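Local atomic coordinates of hyaluronidase (Thermobaculum terrenum, PDB entry 5DIY), a protein that probably acts as a family GH84 hexosaminidase, an O-GlcNAc hydrolase that removes N-acetylglucosamine from modified proteins. Residues 286-291 with 306-311. Residues are numbered along the deposited sequence; the frame is centred on the assembly and turned at random.
Sequences DSWRQA and KFYQSN
W288 and Y308 make the whole of this contact, one aromatic from each of two neighbouring helices, 284-296 and 301-308. Moving along 306-311, K306 comes first and turns its CB away from 286-291; its NZ binds OE1 of Q309 at 2.9 Å and forms a salt bridge with E350 on helix 340-362. F307 next sends its ring into the helical region beyond the barrel, where it meets Y379 edge-to-face. Then comes Y308, whose CB points toward 286-291. The CZ2-CH2 side of the indole's six-membered ring lies over CB and CG of Y308: CH2 of W288 is 3.6 Å from CB of Y308, and CZ2 of W288 is 3.9 Å from CG of Y308. CD2 of Y308 sits over one face of the indole, but the planes are inclined at 36° and the ring centroids stand 5.1 Å apart, so this is neither a true stack nor a T-shaped pair. With CG anti to the backbone N (chi1 -165°), W288 extends its indole toward Y308. On the pyrrole part of the indole, NE1 donates to the carbonyl O of I237. Without the indole, as with an alanine at W288, Y308 CB would probably face a gap and the I237 carbonyl would lose this donor. Y308 to N311 form a type I turn, with N311 N bonded to Y308 O at 2.9 Å. N311 ND2 sits 3.2 Å above the centre of the F307 ring and donates to F307 O; S310 N reaches the same oxygen from the other side of the carbonyl plane. Away from the sugar site, this is apolar helix-to-helix packing where the chain, after the last barrel strand 251-256, passes into the helices that follow the TIM barrel.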
ATOM      1  N   ASP C 286       1.073 -17.479   9.541  1.00 29.98           N
ATOM      2  CA  ASP C 286       0.718 -17.621  10.965  1.00 30.58           C
ATOM      3  C   ASP C 286       0.233 -16.281  11.518  1.00 30.38           C
ATOM      4  O   ASP C 286      -0.775 -16.215  12.230  1.00 29.19           O
ATOM      5  CB  ASP C 286       1.927 -18.051  11.815  1.00 31.65           C
ATOM      6  CG  ASP C 286       2.405 -19.473  11.533  1.00 33.02           C
ATOM      7  OD1 ASP C 286       1.800 -20.204  10.717  1.00 33.82           O
ATOM      8  OD2 ASP C 286       3.410 -19.863  12.160  1.00 34.31           O
ATOM      9  N   SER C 287       0.972 -15.220  11.195  1.00 29.54           N
ATOM     10  CA  SER C 287       0.674 -13.890  11.715  1.00 29.28           C
ATOM     11  C   SER C 287      -0.638 -13.352  11.160  1.00 28.57           C
ATOM     12  O   SER C 287      -1.460 -12.818  11.906  1.00 28.27           O
ATOM     13  CB  SER C 287       1.812 -12.924  11.386  1.00 30.30           C
ATOM     14  OG  SER C 287       1.626 -11.699  12.064  1.00 30.60           O
ATOM     15  N   TRP C 288      -0.826 -13.506   9.851  1.00 28.15           N
ATOM     16  CA  TRP C 288      -2.045 -13.052   9.184  1.00 28.36           C
ATOM     17  C   TRP C 288      -3.306 -13.733   9.738  1.00 29.52           C
ATOM     18  O   TRP C 288      -4.332 -13.076   9.899  1.00 29.41           O
ATOM     19  CB  TRP C 288      -1.935 -13.260   7.675  1.00 27.27           C
ATOM     20  CG  TRP C 288      -2.948 -12.516   6.884  1.00 26.53           C
ATOM     21  CD1 TRP C 288      -2.888 -11.211   6.487  1.00 26.59           C
ATOM     22  CD2 TRP C 288      -4.176 -13.038   6.375  1.00 26.90           C
ATOM     23  NE1 TRP C 288      -4.011 -10.879   5.763  1.00 26.56           N
ATOM     24  CE2 TRP C 288      -4.819 -11.984   5.676  1.00 26.78           C
ATOM     25  CE3 TRP C 288      -4.797 -14.293   6.435  1.00 26.36           C
ATOM     26  CZ2 TRP C 288      -6.051 -12.147   5.044  1.00 26.76           C
ATOM     27  CZ3 TRP C 288      -6.030 -14.456   5.809  1.00 27.12           C
ATOM     28  CH2 TRP C 288      -6.641 -13.383   5.116  1.00 27.46           C
ATOM     29  N   ARG C 289      -3.214 -15.026  10.053  1.00 32.32           N
ATOM     30  CA  ARG C 289      -4.350 -15.787  10.620  1.00 34.08           C
ATOM     31  C   ARG C 289      -4.682 -15.390  12.058  1.00 34.17           C
ATOM     32  O   ARG C 289      -5.856 -15.293  12.417  1.00 34.66           O
ATOM     33  CB  ARG C 289      -4.092 -17.298  10.546  1.00 35.05           C
ATOM     34  CG  ARG C 289      -4.085 -17.833   9.124  1.00 36.38           C
ATOM     35  CD  ARG C 289      -3.466 -19.222   9.039  1.00 37.43           C
ATOM     36  NE  ARG C 289      -4.202 -20.192   9.851  1.00 38.75           N
ATOM     37  CZ  ARG C 289      -5.380 -20.741   9.530  1.00 39.43           C
ATOM     38  NH1 ARG C 289      -6.004 -20.443   8.389  1.00 39.03           N
ATOM     39  NH2 ARG C 289      -5.949 -21.605  10.370  1.00 40.44           N
ATOM     40  N   GLN C 290      -3.658 -15.172  12.880  1.00 34.29           N
ATOM     41  CA  GLN C 290      -3.871 -14.634  14.226  1.00 34.38           C
ATOM     42  C   GLN C 290      -4.463 -13.217  14.164  1.00 33.86           C
ATOM     43  O   GLN C 290      -5.347 -12.877  14.959  1.00 34.95           O
ATOM     44  CB  GLN C 290      -2.579 -14.641  15.048  1.00 36.15           C
ATOM     45  CG  GLN C 290      -2.819 -14.447  16.540  1.00 37.94           C
ATOM     46  CD  GLN C 290      -1.573 -14.680  17.374  1.00 40.32           C
ATOM     47  OE1 GLN C 290      -1.521 -15.610  18.181  1.00 41.80           O
ATOM     48  NE2 GLN C 290      -0.559 -13.835  17.182  1.00 40.29           N
ATOM     49  N   ALA C 291      -3.979 -12.408  13.219  1.00 31.49           N
ATOM     50  CA  ALA C 291      -4.520 -11.066  12.973  1.00 29.93           C
ATOM     51  C   ALA C 291      -6.012 -11.102  12.651  1.00 29.86           C
ATOM     52  O   ALA C 291      -6.794 -10.384  13.279  1.00 29.67           O
ATOM     53  CB  ALA C 291      -3.766 -10.377  11.843  1.00 29.05           C
ATOM     54  N   LYS C 306      -9.866 -17.325   1.851  1.00 28.12           N
ATOM     55  CA  LYS C 306     -10.337 -17.456   0.469  1.00 27.56           C
ATOM     56  C   LYS C 306     -10.419 -16.121  -0.264  1.00 26.07           C
ATOM     57  O   LYS C 306     -10.006 -16.022  -1.411  1.00 24.75           O
ATOM     58  CB  LYS C 306     -11.713 -18.136   0.421  1.00 27.64           C
ATOM     59  CG  LYS C 306     -12.106 -18.608  -0.966  1.00 28.76           C
ATOM     60  CD  LYS C 306     -11.299 -19.846  -1.338  1.00 30.10           C
ATOM     61  CE  LYS C 306     -11.252 -20.068  -2.822  1.00 30.78           C
ATOM     62  NZ  LYS C 306     -10.235 -21.102  -3.151  1.00 30.89           N
ATOM     63  N   PHE C 307     -10.979 -15.117   0.400  1.00 25.07           N
ATOM     64  CA  PHE C 307     -11.131 -13.792  -0.176  1.00 24.49           C
ATOM     65  C   PHE C 307      -9.759 -13.152  -0.441  1.00 24.03           C
ATOM     66  O   PHE C 307      -9.590 -12.443  -1.440  1.00 22.38           O
ATOM     67  CB  PHE C 307     -11.982 -12.919   0.755  1.00 24.20           C
ATOM     68  CG  PHE C 307     -12.170 -11.510   0.275  1.00 24.27           C
ATOM     69  CD1 PHE C 307     -12.932 -11.244  -0.859  1.00 24.26           C
ATOM     70  CD2 PHE C 307     -11.606 -10.441   0.972  1.00 24.71           C
ATOM     71  CE1 PHE C 307     -13.113  -9.946  -1.304  1.00 24.61           C
ATOM     72  CE2 PHE C 307     -11.793  -9.134   0.534  1.00 24.74           C
ATOM     73  CZ  PHE C 307     -12.542  -8.886  -0.606  1.00 25.19           C
ATOM     74  N   TYR C 308      -8.791 -13.419   0.444  1.00 24.44           N
ATOM     75  CA  TYR C 308      -7.434 -12.881   0.291  1.00 24.48           C
ATOM     76  C   TYR C 308      -6.731 -13.404  -0.970  1.00 24.68           C
ATOM     77  O   TYR C 308      -5.922 -12.686  -1.552  1.00 25.14           O
ATOM     78  CB  TYR C 308      -6.552 -13.096   1.540  1.00 24.19           C
ATOM     79  CG  TYR C 308      -5.122 -12.655   1.287  1.00 24.59           C
ATOM     80  CD1 TYR C 308      -4.845 -11.339   0.889  1.00 24.87           C
ATOM     81  CD2 TYR C 308      -4.056 -13.558   1.356  1.00 24.70           C
ATOM     82  CE1 TYR C 308      -3.552 -10.928   0.588  1.00 24.97           C
ATOM     83  CE2 TYR C 308      -2.753 -13.150   1.065  1.00 25.38           C
ATOM     84  CZ  TYR C 308      -2.509 -11.834   0.683  1.00 25.06           C
ATOM     85  OH  TYR C 308      -1.238 -11.414   0.386  1.00 25.30           O
ATOM     86  N   GLN C 309      -7.066 -14.614  -1.421  1.00 24.99           N
ATOM     87  CA  GLN C 309      -6.496 -15.147  -2.672  1.00 25.01           C
ATOM     88  C   GLN C 309      -6.755 -14.268  -3.911  1.00 24.48           C
ATOM     89  O   GLN C 309      -5.961 -14.287  -4.844  1.00 25.87           O
ATOM     90  CB  GLN C 309      -7.003 -16.560  -2.941  1.00 25.21           C
ATOM     91  CG  GLN C 309      -6.491 -17.611  -1.975  1.00 25.61           C
ATOM     92  CD  GLN C 309      -7.087 -18.982  -2.238  1.00 26.80           C
ATOM     93  OE1 GLN C 309      -8.117 -19.114  -2.903  1.00 26.62           O
ATOM     94  NE2 GLN C 309      -6.432 -20.016  -1.721  1.00 27.38           N
ATOM     95  N   SER C 310      -7.849 -13.505  -3.900  1.00 23.87           N
ATOM     96  CA  SER C 310      -8.182 -12.544  -4.959  1.00 23.77           C
ATOM     97  C   SER C 310      -7.717 -11.096  -4.664  1.00 24.32           C
ATOM     98  O   SER C 310      -7.940 -10.197  -5.488  1.00 24.79           O
ATOM     99  CB  SER C 310      -9.702 -12.577  -5.226  1.00 24.28           C
ATOM    100  OG  SER C 310     -10.086 -13.770  -5.901  1.00 23.94           O
ATOM    101  N   ASN C 311      -7.064 -10.870  -3.519  1.00 24.13           N
ATOM    102  CA  ASN C 311      -6.534  -9.554  -3.147  1.00 24.17           C
ATOM    103  C   ASN C 311      -5.049  -9.594  -2.788  1.00 23.96           C
ATOM    104  O   ASN C 311      -4.607  -8.905  -1.862  1.00 23.91           O
ATOM    105  CB  ASN C 311      -7.349  -8.983  -1.983  1.00 24.77           C
ATOM    106  CG  ASN C 311      -8.789  -8.715  -2.366  1.00 25.09           C
ATOM    107  OD1 ASN C 311      -9.089  -7.718  -3.020  1.00 24.79           O
ATOM    108  ND2 ASN C 311      -9.686  -9.612  -1.975  1.00 26.29           N
TER